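Local coordinates for molybdate-binding protein MolA (Haemophilus influenzae, PDB 3PSH) that binds molybdate and tungstate, but not sulfate or phosphate, in the periplasm and serves the MolBC transporter in low-affinity molybdate import, at residues D6-V12 with V109-R115; H26-N30 with Q51-Y56; I41-N47 with M66-L72; E132-Y136 with S198-L204; R183-Y187 with G210-V214. Numbering follows the deposited sequence.

Contact 1. Residues D6-V12 with V109-R115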
# COMPACT_ATOMS: atom_id res chain seq x y z
N ASP A 6 3.67 -5.02 18.53
CA ASP A 6 3.76 -4.46 17.13
C ASP A 6 4.07 -5.61 16.13
O ASP A 6 4.26 -6.77 16.50
CB ASP A 6 4.76 -3.29 17.08
CG ASP A 6 6.22 -3.71 16.95
OD1 ASP A 6 6.57 -4.94 16.84
OD2 ASP A 6 7.06 -2.78 16.92
N GLN A 7 4.18 -5.20 14.86
CA GLN A 7 4.31 -6.18 13.78
C GLN A 7 5.76 -6.73 13.57
O GLN A 7 6.09 -7.50 12.59
CB GLN A 7 3.60 -5.64 12.54
CG GLN A 7 2.10 -5.53 12.80
CD GLN A 7 1.32 -5.34 11.49
OE1 GLN A 7 1.54 -4.38 10.81
NE2 GLN A 7 0.27 -6.11 11.29
N LEU A 8 6.69 -6.34 14.46
CA LEU A 8 7.95 -7.02 14.57
C LEU A 8 7.90 -7.91 15.86
O LEU A 8 9.01 -8.39 16.37
CB LEU A 8 9.07 -5.95 14.58
CG LEU A 8 9.45 -5.14 13.30
CD1 LEU A 8 10.62 -4.27 13.56
CD2 LEU A 8 9.76 -6.11 12.22
N ASP A 9 6.68 -8.09 16.42
CA ASP A 9 6.48 -8.91 17.68
C ASP A 9 7.24 -8.30 18.90
O ASP A 9 7.61 -8.99 19.89
CB ASP A 9 6.91 -10.35 17.42
CG ASP A 9 5.96 -11.10 16.37
OD1 ASP A 9 4.85 -10.64 16.05
OD2 ASP A 9 6.45 -12.17 15.90
N ARG A 10 7.40 -6.98 18.81
CA ARG A 10 7.96 -6.22 19.93
C ARG A 10 6.87 -5.80 20.88
O ARG A 10 5.83 -5.27 20.46
CB ARG A 10 8.68 -4.99 19.41
CG ARG A 10 9.86 -5.36 18.51
CD ARG A 10 10.32 -4.12 17.70
NE ARG A 10 10.94 -3.09 18.58
CZ ARG A 10 10.35 -1.92 18.92
NH1 ARG A 10 9.11 -1.63 18.56
NH2 ARG A 10 11.06 -1.10 19.72
N LYS A 11 7.10 -6.03 22.18
CA LYS A 11 6.15 -5.50 23.19
C LYS A 11 6.57 -4.03 23.42
O LYS A 11 7.80 -3.76 23.78
CB LYS A 11 6.30 -6.19 24.54
CG LYS A 11 6.04 -7.69 24.42
CD LYS A 11 4.56 -8.04 24.07
CE LYS A 11 4.41 -9.59 23.92
NZ LYS A 11 3.15 -10.02 23.22
N VAL A 12 5.60 -3.13 23.31
CA VAL A 12 5.84 -1.69 23.40
C VAL A 12 4.87 -1.06 24.40
O VAL A 12 3.61 -1.18 24.32
CB VAL A 12 5.64 -0.93 22.02
CG1 VAL A 12 6.03 0.55 22.09
CG2 VAL A 12 6.40 -1.59 20.93
N VAL A 109 8.39 3.08 19.98
CA VAL A 109 8.38 2.85 18.54
C VAL A 109 7.42 1.68 18.22
O VAL A 109 7.47 0.64 18.89
CB VAL A 109 9.80 2.35 18.12
CG1 VAL A 109 9.80 1.76 16.60
CG2 VAL A 109 10.82 3.47 18.18
N VAL A 110 6.60 1.86 17.19
CA VAL A 110 5.65 0.84 16.82
C VAL A 110 5.87 0.58 15.32
O VAL A 110 5.73 1.50 14.50
CB VAL A 110 4.21 1.33 16.96
CG1 VAL A 110 3.14 0.24 16.45
CG2 VAL A 110 3.93 1.60 18.42
N ALA A 111 6.36 -0.64 15.06
CA ALA A 111 6.74 -1.09 13.65
C ALA A 111 5.52 -1.69 12.97
O ALA A 111 4.72 -2.50 13.63
CB ALA A 111 7.89 -2.12 13.75
N ILE A 112 5.26 -1.24 11.75
CA ILE A 112 4.08 -1.72 11.05
C ILE A 112 4.53 -2.38 9.73
O ILE A 112 5.28 -1.82 8.96
CB ILE A 112 3.15 -0.55 10.72
CG1 ILE A 112 2.53 0.05 12.01
CG2 ILE A 112 1.97 -1.03 9.71
CD1 ILE A 112 1.53 -0.84 12.85
N SER A 113 4.02 -3.60 9.52
CA SER A 113 4.36 -4.31 8.29
C SER A 113 3.09 -4.54 7.47
O SER A 113 3.24 -4.89 6.30
CB SER A 113 4.87 -5.72 8.58
OG SER A 113 3.89 -6.46 9.25
N LEU A 114 1.87 -4.49 8.09
CA LEU A 114 0.64 -4.93 7.38
C LEU A 114 0.77 -6.38 6.83
O LEU A 114 0.08 -6.80 5.83
CB LEU A 114 0.27 -3.95 6.25
CG LEU A 114 0.14 -2.51 6.77
CD1 LEU A 114 -0.29 -1.62 5.55
CD2 LEU A 114 -0.84 -2.38 7.91
N ARG A 115 1.59 -7.18 7.48
CA ARG A 115 1.76 -8.59 7.15
C ARG A 115 1.97 -9.44 8.41
O ARG A 115 2.67 -9.07 9.39
CB ARG A 115 2.89 -8.74 6.10
CG ARG A 115 4.30 -8.97 6.51
CD ARG A 115 5.12 -9.51 5.33
NE ARG A 115 6.52 -9.46 5.68
CZ ARG A 115 7.33 -8.51 5.31
NH1 ARG A 115 6.95 -7.44 4.58
NH2 ARG A 115 8.54 -8.57 5.72
O HOH W 1 9.80 0.89 21.63

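Contact 2. Residues H26-N30 with Q51-Y56. With MOO (molybdate ion), chain B.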
# COMPACT_ATOMS: atom_id res chain seq x y z
N HIS A 26 4.38 5.81 4.94
CA HIS A 26 3.22 6.26 4.20
C HIS A 26 1.99 5.35 4.31
O HIS A 26 0.87 5.81 4.35
CB HIS A 26 3.55 6.49 2.70
CG HIS A 26 4.25 5.33 2.04
ND1 HIS A 26 5.50 4.89 2.43
CD2 HIS A 26 3.91 4.57 0.96
CE1 HIS A 26 5.90 3.89 1.65
NE2 HIS A 26 4.91 3.63 0.80
N GLN A 27 2.25 4.05 4.47
CA GLN A 27 1.12 3.11 4.56
C GLN A 27 0.35 3.36 5.84
O GLN A 27 -0.90 3.48 5.86
CB GLN A 27 1.53 1.65 4.51
CG GLN A 27 2.14 1.45 3.07
CD GLN A 27 3.62 1.47 3.05
OE1 GLN A 27 4.29 2.08 3.88
NE2 GLN A 27 4.17 0.78 2.01
N THR A 28 1.10 3.43 6.94
CA THR A 28 0.40 3.73 8.20
C THR A 28 -0.23 5.16 8.13
O THR A 28 -1.33 5.35 8.64
CB THR A 28 1.40 3.74 9.34
OG1 THR A 28 1.83 2.40 9.62
CG2 THR A 28 0.79 4.37 10.58
N LEU A 29 0.43 6.16 7.51
CA LEU A 29 -0.12 7.49 7.39
C LEU A 29 -1.49 7.42 6.71
O LEU A 29 -2.41 8.04 7.17
CB LEU A 29 0.89 8.44 6.65
CG LEU A 29 0.48 9.92 6.53
CD1 LEU A 29 -0.04 10.46 7.95
CD2 LEU A 29 1.73 10.65 6.08
N ASN A 30 -1.60 6.68 5.59
CA ASN A 30 -2.84 6.65 4.81
C ASN A 30 -3.91 5.97 5.71
O ASN A 30 -5.03 6.39 5.71
CB ASN A 30 -2.55 5.85 3.51
CG ASN A 30 -3.79 5.67 2.65
OD1 ASN A 30 -4.65 6.59 2.59
ND2 ASN A 30 -3.84 4.54 1.96
N GLN A 51 5.75 9.31 -1.97
CA GLN A 51 5.25 7.97 -1.73
C GLN A 51 3.73 7.86 -1.78
O GLN A 51 3.17 6.78 -2.11
CB GLN A 51 5.77 7.53 -0.32
CG GLN A 51 7.28 7.25 -0.32
CD GLN A 51 7.72 6.15 -1.31
OE1 GLN A 51 7.03 5.17 -1.54
NE2 GLN A 51 8.89 6.36 -1.94
N LEU A 52 3.02 8.97 -1.41
CA LEU A 52 1.56 9.02 -1.49
C LEU A 52 1.01 9.59 -2.80
O LEU A 52 -0.21 9.46 -3.05
CB LEU A 52 0.88 9.73 -0.26
CG LEU A 52 1.17 9.00 1.07
CD1 LEU A 52 0.66 9.87 2.25
CD2 LEU A 52 0.28 7.73 1.20
N GLY A 53 1.86 10.20 -3.61
CA GLY A 53 1.40 10.87 -4.76
C GLY A 53 1.13 12.35 -4.61
O GLY A 53 0.65 12.80 -3.60
N LYS A 54 1.31 13.11 -5.68
CA LYS A 54 1.19 14.55 -5.54
C LYS A 54 -0.23 14.99 -5.16
O LYS A 54 -0.42 16.15 -4.66
CB LYS A 54 1.69 15.26 -6.83
CG LYS A 54 0.58 15.31 -7.91
CD LYS A 54 1.13 15.77 -9.28
CE LYS A 54 0.08 15.55 -10.34
NZ LYS A 54 -1.16 16.39 -10.03
N ASN A 55 -1.28 14.18 -5.39
CA ASN A 55 -2.63 14.65 -5.09
C ASN A 55 -3.11 14.23 -3.69
O ASN A 55 -4.23 14.60 -3.29
CB ASN A 55 -3.64 14.18 -6.14
CG ASN A 55 -3.26 14.68 -7.55
OD1 ASN A 55 -3.01 15.87 -7.72
ND2 ASN A 55 -3.25 13.79 -8.53
N TYR A 56 -2.24 13.47 -2.99
CA TYR A 56 -2.65 13.00 -1.64
C TYR A 56 -3.07 14.16 -0.72
O TYR A 56 -3.99 14.05 0.10
CB TYR A 56 -1.55 12.20 -0.93
CG TYR A 56 -2.20 11.42 0.19
CD1 TYR A 56 -2.83 10.18 -0.14
CD2 TYR A 56 -2.13 11.81 1.53
CE1 TYR A 56 -3.50 9.36 0.81
CE2 TYR A 56 -2.77 11.06 2.47
CZ TYR A 56 -3.44 9.82 2.16
OH TYR A 56 -3.98 9.13 3.20
MO MOO B . 4.97 0.25 -1.34
O1 MOO B . 4.89 -0.24 -2.96
O2 MOO B . 6.43 -0.28 -0.59
O3 MOO B . 3.67 -0.41 -0.48
O4 MOO B . 4.69 1.93 -1.34

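Contact 3. Residues I41-N47 with M66-L72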
# COMPACT_ATOMS: atom_id res chain seq x y z
N ILE A 41 -1.34 13.57 15.05
CA ILE A 41 0.01 13.38 14.46
C ILE A 41 0.71 14.74 14.34
O ILE A 41 0.06 15.73 13.99
CB ILE A 41 -0.21 12.83 13.04
CG1 ILE A 41 -0.76 11.38 13.17
CG2 ILE A 41 1.10 12.82 12.20
CD1 ILE A 41 -1.43 10.86 11.83
N VAL A 42 2.01 14.79 14.61
CA VAL A 42 2.75 16.04 14.54
C VAL A 42 4.00 15.94 13.66
O VAL A 42 4.68 16.96 13.46
CB VAL A 42 3.16 16.55 15.92
CG1 VAL A 42 1.86 16.88 16.73
CG2 VAL A 42 4.10 15.56 16.55
N GLY A 43 4.32 14.71 13.14
CA GLY A 43 5.35 14.65 12.06
C GLY A 43 5.12 13.43 11.19
O GLY A 43 4.42 12.52 11.59
N VAL A 44 5.68 13.51 10.00
CA VAL A 44 5.45 12.42 9.03
C VAL A 44 6.74 12.27 8.23
O VAL A 44 7.57 13.20 8.24
CB VAL A 44 4.21 12.80 8.06
CG1 VAL A 44 2.89 12.94 8.82
CG2 VAL A 44 4.49 14.03 7.23
N LEU A 45 6.93 11.10 7.58
CA LEU A 45 8.07 10.89 6.70
C LEU A 45 8.29 12.05 5.70
O LEU A 45 7.38 12.57 5.09
CB LEU A 45 7.99 9.54 5.94
CG LEU A 45 6.82 9.37 4.93
CD1 LEU A 45 7.09 8.09 4.07
CD2 LEU A 45 5.46 9.38 5.44
N SER A 46 9.54 12.40 5.55
CA SER A 46 9.82 13.57 4.69
C SER A 46 9.54 13.34 3.17
O SER A 46 9.32 14.33 2.44
CB SER A 46 11.28 14.02 4.92
OG SER A 46 12.22 13.00 4.49
N ASN A 47 9.50 12.05 2.74
CA ASN A 47 9.09 11.69 1.36
C ASN A 47 7.61 11.37 1.18
O ASN A 47 7.27 10.59 0.24
CB ASN A 47 10.02 10.57 0.85
CG ASN A 47 10.12 9.38 1.76
OD1 ASN A 47 9.89 9.47 2.99
ND2 ASN A 47 10.49 8.22 1.16
N MET A 66 2.90 19.83 8.07
CA MET A 66 3.41 18.87 9.00
C MET A 66 4.95 18.85 9.04
O MET A 66 5.65 18.83 7.99
CB MET A 66 2.95 17.48 8.58
CG MET A 66 2.68 16.44 9.60
SD MET A 66 1.55 16.71 11.00
CE MET A 66 -0.05 16.24 10.45
N ALA A 67 5.51 18.89 10.25
CA ALA A 67 6.92 18.62 10.41
C ALA A 67 7.38 17.21 9.84
O ALA A 67 6.54 16.27 9.83
CB ALA A 67 7.29 18.68 11.91
N MET A 68 8.64 17.08 9.43
CA MET A 68 9.21 15.84 8.76
C MET A 68 10.56 15.49 9.34
O MET A 68 11.63 15.82 8.77
CB MET A 68 9.32 16.14 7.24
CG MET A 68 7.93 16.26 6.65
SD MET A 68 8.01 16.81 4.89
CE MET A 68 8.32 18.59 5.05
N PRO A 69 10.56 14.83 10.49
CA PRO A 69 11.80 14.60 11.23
C PRO A 69 12.51 13.31 10.88
O PRO A 69 13.36 12.87 11.63
CB PRO A 69 11.31 14.57 12.69
CG PRO A 69 9.99 13.83 12.62
CD PRO A 69 9.38 14.53 11.36
N GLY A 70 12.08 12.64 9.80
CA GLY A 70 12.75 11.40 9.38
C GLY A 70 12.06 10.92 8.09
O GLY A 70 11.31 11.66 7.60
N ASP A 71 12.47 9.75 7.63
CA ASP A 71 11.77 9.10 6.47
C ASP A 71 11.73 7.62 6.70
O ASP A 71 11.69 7.13 7.86
CB ASP A 71 12.49 9.60 5.16
CG ASP A 71 13.92 9.12 4.99
OD1 ASP A 71 14.43 8.34 5.72
OD2 ASP A 71 14.62 9.60 4.06
N LEU A 72 11.61 6.82 5.60
CA LEU A 72 11.46 5.40 5.89
C LEU A 72 12.60 4.64 6.59
O LEU A 72 12.37 3.63 7.37
CB LEU A 72 11.17 4.62 4.58
CG LEU A 72 9.84 4.92 3.92
CD1 LEU A 72 9.89 4.53 2.46
CD2 LEU A 72 8.72 4.23 4.64
O HOH W 2 4.03 19.52 12.76

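Contact 4. Residues E132-Y136 with S198-L204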
# COMPACT_ATOMS: atom_id res chain seq x y z
N GLU A 132 1.35 -15.92 1.12
CA GLU A 132 1.29 -14.43 1.06
C GLU A 132 -0.14 -13.86 1.10
O GLU A 132 -0.41 -12.84 1.76
CB GLU A 132 2.15 -13.96 -0.12
CG GLU A 132 1.50 -14.36 -1.52
CD GLU A 132 2.09 -13.64 -2.72
OE1 GLU A 132 3.16 -13.01 -2.61
OE2 GLU A 132 1.36 -13.71 -3.79
N ASP A 133 -1.09 -14.62 0.53
CA ASP A 133 -2.45 -14.19 0.63
C ASP A 133 -2.97 -14.07 2.10
O ASP A 133 -3.53 -13.02 2.51
CB ASP A 133 -3.36 -15.07 -0.31
CG ASP A 133 -4.78 -14.48 -0.51
OD1 ASP A 133 -4.95 -13.21 -0.75
OD2 ASP A 133 -5.76 -15.23 -0.49
N LYS A 134 -2.68 -15.11 2.88
CA LYS A 134 -3.09 -15.14 4.26
C LYS A 134 -2.27 -14.04 5.08
O LYS A 134 -2.83 -13.32 5.89
CB LYS A 134 -2.83 -16.56 4.88
CG LYS A 134 -3.31 -16.59 6.38
CD LYS A 134 -3.18 -18.13 6.84
CE LYS A 134 -3.28 -18.36 8.31
NZ LYS A 134 -4.51 -17.72 8.76
N ALA A 135 -1.02 -13.97 4.81
CA ALA A 135 -0.13 -13.11 5.56
C ALA A 135 -0.58 -11.69 5.34
O ALA A 135 -0.58 -10.90 6.30
CB ALA A 135 1.33 -13.31 5.07
N TYR A 136 -0.82 -11.31 4.09
CA TYR A 136 -1.31 -9.92 3.85
C TYR A 136 -2.75 -9.64 4.27
O TYR A 136 -3.14 -8.52 4.75
CB TYR A 136 -1.04 -9.43 2.37
CG TYR A 136 0.48 -9.22 2.13
CD1 TYR A 136 1.15 -8.20 2.87
CD2 TYR A 136 1.23 -9.94 1.15
CE1 TYR A 136 2.54 -7.95 2.63
CE2 TYR A 136 2.60 -9.67 0.92
CZ TYR A 136 3.21 -8.66 1.67
OH TYR A 136 4.54 -8.42 1.52
N SER A 198 7.77 -11.48 -6.36
CA SER A 198 7.11 -12.27 -5.32
C SER A 198 7.15 -11.58 -3.91
O SER A 198 8.00 -10.66 -3.68
CB SER A 198 7.69 -13.72 -5.19
OG SER A 198 9.08 -13.56 -4.78
N GLY A 199 6.26 -12.04 -3.03
CA GLY A 199 6.16 -11.60 -1.62
C GLY A 199 5.55 -10.23 -1.47
O GLY A 199 5.78 -9.52 -0.44
N LYS A 200 4.80 -9.78 -2.52
CA LYS A 200 4.27 -8.42 -2.41
C LYS A 200 2.76 -8.41 -2.68
O LYS A 200 2.29 -9.19 -3.54
CB LYS A 200 4.98 -7.56 -3.47
CG LYS A 200 6.47 -7.34 -3.21
CD LYS A 200 6.69 -6.35 -2.01
CE LYS A 200 7.98 -6.65 -1.31
NZ LYS A 200 8.04 -5.66 -0.10
N TYR A 201 2.06 -7.41 -2.17
CA TYR A 201 0.57 -7.25 -2.43
C TYR A 201 0.20 -7.08 -3.97
O TYR A 201 -0.85 -7.54 -4.46
CB TYR A 201 -0.05 -6.09 -1.60
CG TYR A 201 -1.50 -5.89 -1.98
CD1 TYR A 201 -2.44 -6.91 -1.73
CD2 TYR A 201 -1.87 -4.73 -2.71
CE1 TYR A 201 -3.75 -6.77 -2.21
CE2 TYR A 201 -3.12 -4.54 -3.18
CZ TYR A 201 -4.09 -5.54 -2.90
OH TYR A 201 -5.36 -5.47 -3.38
N THR A 202 1.13 -6.44 -4.70
CA THR A 202 0.98 -6.24 -6.17
C THR A 202 0.41 -7.52 -6.83
O THR A 202 -0.67 -7.48 -7.49
CB THR A 202 2.32 -5.85 -6.79
OG1 THR A 202 2.93 -4.73 -6.05
CG2 THR A 202 2.11 -5.45 -8.27
N GLY A 203 1.09 -8.66 -6.64
CA GLY A 203 0.68 -9.91 -7.40
C GLY A 203 -0.67 -10.41 -6.85
O GLY A 203 -1.40 -11.12 -7.55
N LEU A 204 -0.99 -10.14 -5.56
CA LEU A 204 -2.25 -10.55 -4.93
C LEU A 204 -3.38 -9.76 -5.52
O LEU A 204 -4.47 -10.29 -5.82
CB LEU A 204 -2.26 -10.39 -3.39
CG LEU A 204 -1.41 -11.55 -2.74
CD1 LEU A 204 -1.05 -11.13 -1.37
CD2 LEU A 204 -2.29 -12.77 -2.66
O HOH W 3 3.59 -11.33 -4.60
O HOH W 4 5.06 -14.91 -2.95
O HOH W 5 5.48 -5.99 1.48

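Contact 5. Residues R183-Y187 with G210-V214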
# COMPACT_ATOMS: atom_id res chain seq x y z
N ARG A 183 -5.83 -16.64 -17.22
CA ARG A 183 -5.50 -15.46 -16.39
C ARG A 183 -4.65 -14.47 -17.16
O ARG A 183 -3.63 -14.83 -17.81
CB ARG A 183 -4.82 -16.04 -15.13
CG ARG A 183 -4.69 -15.22 -13.95
CD ARG A 183 -4.03 -16.17 -12.83
NE ARG A 183 -5.06 -16.90 -12.04
CZ ARG A 183 -5.86 -16.27 -11.15
NH1 ARG A 183 -5.75 -14.93 -10.96
NH2 ARG A 183 -6.83 -16.89 -10.43
N VAL A 184 -4.98 -13.18 -16.98
CA VAL A 184 -4.40 -12.08 -17.84
C VAL A 184 -2.98 -11.77 -17.35
O VAL A 184 -2.79 -11.51 -16.12
CB VAL A 184 -5.30 -10.80 -17.77
CG1 VAL A 184 -4.56 -9.69 -18.58
CG2 VAL A 184 -6.68 -11.08 -18.31
N ARG A 185 -1.96 -11.91 -18.21
CA ARG A 185 -0.53 -11.63 -17.84
C ARG A 185 -0.25 -10.13 -17.83
O ARG A 185 -0.29 -9.47 -18.87
CB ARG A 185 0.39 -12.34 -18.80
CG ARG A 185 0.24 -13.90 -18.54
CD ARG A 185 1.08 -14.78 -19.50
NE ARG A 185 2.48 -14.32 -19.58
CZ ARG A 185 3.50 -14.49 -18.72
NH1 ARG A 185 3.36 -15.15 -17.52
NH2 ARG A 185 4.70 -13.97 -19.10
N THR A 186 0.13 -9.63 -16.63
CA THR A 186 0.12 -8.22 -16.34
C THR A 186 1.44 -7.82 -15.73
O THR A 186 2.05 -8.69 -15.08
CB THR A 186 -1.07 -7.94 -15.37
OG1 THR A 186 -2.33 -8.44 -15.91
CG2 THR A 186 -1.24 -6.50 -15.07
N TYR A 187 1.84 -6.57 -15.95
CA TYR A 187 3.14 -6.14 -15.47
C TYR A 187 2.96 -4.78 -14.83
O TYR A 187 2.33 -3.90 -15.42
CB TYR A 187 4.07 -5.98 -16.69
CG TYR A 187 5.46 -5.44 -16.31
CD1 TYR A 187 6.43 -6.32 -15.75
CD2 TYR A 187 5.80 -4.11 -16.55
CE1 TYR A 187 7.72 -5.82 -15.39
CE2 TYR A 187 7.13 -3.61 -16.18
CZ TYR A 187 8.05 -4.51 -15.63
OH TYR A 187 9.23 -3.91 -15.28
N GLY A 210 -8.32 -11.76 -11.39
CA GLY A 210 -8.26 -12.64 -12.62
C GLY A 210 -7.06 -12.43 -13.52
O GLY A 210 -7.12 -12.71 -14.76
N ALA A 211 -5.90 -12.01 -12.88
CA ALA A 211 -4.69 -11.70 -13.56
C ALA A 211 -3.53 -12.31 -12.85
O ALA A 211 -3.73 -13.01 -11.87
CB ALA A 211 -4.48 -10.14 -13.65
N TYR A 212 -2.38 -12.12 -13.40
CA TYR A 212 -1.16 -12.72 -12.88
C TYR A 212 0.00 -11.80 -13.10
O TYR A 212 0.12 -11.25 -14.18
CB TYR A 212 -0.87 -14.03 -13.62
CG TYR A 212 0.46 -14.55 -13.21
CD1 TYR A 212 0.71 -14.80 -11.80
CD2 TYR A 212 1.51 -14.68 -14.16
CE1 TYR A 212 1.98 -15.25 -11.32
CE2 TYR A 212 2.85 -15.06 -13.69
CZ TYR A 212 3.03 -15.33 -12.26
OH TYR A 212 4.31 -15.72 -11.88
N ASN A 213 0.87 -11.63 -12.10
CA ASN A 213 2.02 -10.74 -12.16
C ASN A 213 3.15 -11.46 -12.89
O ASN A 213 3.80 -12.34 -12.26
CB ASN A 213 2.45 -10.31 -10.71
CG ASN A 213 3.68 -9.46 -10.71
OD1 ASN A 213 4.24 -9.16 -11.76
ND2 ASN A 213 4.09 -8.96 -9.52
N VAL A 214 3.47 -11.10 -14.17
CA VAL A 214 4.49 -11.86 -14.92
C VAL A 214 5.88 -11.93 -14.24
O VAL A 214 6.59 -12.92 -14.44
CB VAL A 214 4.63 -11.32 -16.36
CG1 VAL A 214 3.26 -11.29 -16.97
CG2 VAL A 214 5.17 -9.89 -16.36

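Contact 1. Residues D6-V12 with V109-R115
An edge strand still has backbone groups to satisfy, and a turn can satisfy them. At the start of 109-115, the carbonyl O of V109 accepts from R10 NH1 at 2.8 Å, while a water joins V109 N (3.1 Å) to R10 NH2 (3.0 Å). V110 points away from the turn, and its side chain packs on L146 of helix 132-151, although its CG2 lies 4.4 Å from CG1 of V12. A111 is held at both ends: its N donates to D6 OD2 (2.9 Å) and its O accepts from Q7 N (3.0 Å), with its CB 3.4 Å from L8 CG. Strand 109-112 is the last of the parallel N-terminal sheet, and what covers its edge is the turn of the hairpin formed by strands 2-5 and 11-14. D6 organises that type I turn: OD1 takes L8 N at 2.8 Å, closing an Asx turn, and also R10 N at 3.0 Å, while OD2 forms a salt bridge with R10 NH1 (2.9 Å). Beyond I112 the strand ends, and Q7 follows the chain onward, its OE1 accepting from both S113 N (2.9 Å) and L114 N (2.7 Å). Q7 NE2 turns instead to G139 and Q142 of helix 132-151.

Contact 2. Residues H26-N30 with Q51-Y56
Binding proteins of this class hold their ligand in the cleft between two lobes, and here the first turn of helix 26-34 supplies two hydrogen-bond donors to the molybdate from the N-terminal lobe. H26 adopts the p rotamer, from which NE2 makes a 2.7 Å hydrogen bond to molybdate O4. Q51, at the end of helix 48-52, backs this imidazole: its CB sits 3.7 Å from the ring centroid, a CH-pi contact, and its OE1 also lies over a face of the ring, 3.5 Å from H26 NE2. Q27 points its CA-to-CB bond away from 51-56, yet its m chi1 and a chi2 near 100° let NE2 donate to molybdate O3 at 2.8 Å. Y196, R243, G279 and Y280 complete the hydrogen-bonding shell, and R243 also bonds to the carbonyl of Q51. Deeper in, L52 (m, t) places CD2 against the helix, 3.7 Å from H26 O and 4.1 Å from N30 CB, while its CD1 meets L29 CD2 at 4.1 Å. G53, with positive phi, ends the helix and opens a type I turn to Y56, whose t rotamer extends the ring back to helix 26-34, where its OH donates to N30 OD1 at 2.7 Å.

Contact 3. Residues I41-N47 with M66-L72
Where a loop is laid along a strand, fit depends as much on the hollows as on the hydrogen bonds. The hollow here is G43. The carbonyl O of A67 comes within 3.0 Å of G43 CA, a CA-H...O contact, and CD of P69 within 4.1 Å; a beta carbon on G43 would collide with the proline. M66 is the bump at one end. Its side chain curls over the strand, placing SD 3.5 Å from I41 O, CE 4.0 Å from I41 CG2 and CG 3.6 Å from V44 CG1. Strand 41-44 is an outermost strand of the parallel N-terminal sheet, bonded on one side to strand 21-24, and the irregular loop 66-72 covers part of its other edge. Two backbone bonds hold the loop there, V44 N to A67 O (2.9 Å) and S46 N to G70 O (2.8 Å), with M68 CA lying 3.2 Å from V44 O between them. M68 CB abuts S46 CB at 3.7 Å. G70 O lies 3.4 Å from L45 CA, a further CA-H...O contact. Farther on, L45 CD1 meets L72 CG (4.2 Å), and N47 OD1 settles 3.4 Å from D71 CB.

Contact 4. Residues E132-Y136 with S198-L204
The Y136 hydroxyl donates to G199 O at 2.6 Å, and a water joins the same OH (2.6 Å) to K200 NZ (3.0 Å), which also bonds to the carbonyl of L125. E132 OE1 reaches G199 N at 3.3 Å, a weak bond, and the two are linked again through a water, 3.1 Å from G199 N and weakly bonded to E132 OE1 at 2.7 Å. A second water joins E132 OE1 (2.6 Å) to K200 N (2.9 Å). The K200 side chain lies beside Y196 and G279 of the molybdate site. Farther out, L204 is the main apolar filler: its CD1 lies 3.6 Å from both Y136 CD2 and E132 O, and its CD2 is 3.3 Å from D133 OD1, whose hydrogen bond goes to H208. A long helix links the lobes in this class of binding protein; helix 132-151 packs on strand 109-112 of the N-terminal lobe, and its start meets helix 201-208 of the C-terminal lobe, where Y201 packs on helix 283-297.

Contact 5. Residues R183-Y187 with G210-V214
V214, R183 and Y212 have the most surface buried by this pairing of parallel strands. V214 closes the far end: its N donates to T186 O (2.9 Å), CG1 lies 3.6 Å from R185 CB and over one face of that arginine's guanidinium, and CG2 meets the edge of the Y187 ring, 3.8 Å from CD1. At the start, the R183 side chain crosses strand 211-213 so that NH1 donates to A211 O on the outer edge at 2.9 Å, and also to the carbonyl of E207, while CD packs 3.9 Å from Y212 CB. Strands 184-188 and 211-213 are the first two of the parallel sheet in the C-terminal lobe, joined through helix 201-208 in a beta-alpha-beta crossover; strand 211-213 is outermost. G210, the C-prime residue of a Schellman motif, stops that helix. Y212 lies at the middle of the ladder, its N donating to V184 O (2.8 Å) and its O accepting from T186 N (2.9 Å), with V184 N to G210 O (3.1 Å) before them. Y212 and R185 lie on the same face of the sheet; R185 NH1 is 3.9 Å from CD2 at the edge of the Y212 ring, while NH2 bonds to the carbonyl of W233. V184, T186, A211 and N213 point to the other face, where T186 OG1 is 3.6 Å from A211 CB and M206 packs.

In the fold
Contacts 1 and 3 cover the two outer strands of the N-terminal sheet, their centres about 19 Å apart, and contact 2 touches both: I112 CB lies 3.4 Å from T28 OG1, and H26 N lies 3.6 Å from L45 CD1. Contact 2 holds the molybdate directly, while the side chains of L72 and L114 come within about 7 Å of the ion. Contact 5 belongs to the opposite lobe, its centre about 36 Å from that of contact 3. Between them, contact 4 meets contact 1 where L114 O is 3.4 Å from Y136 CD1, and meets contact 5 where G203 CA is 3.8 Å from N213 CB; its K200 side chain lies about 6 Å from the ion.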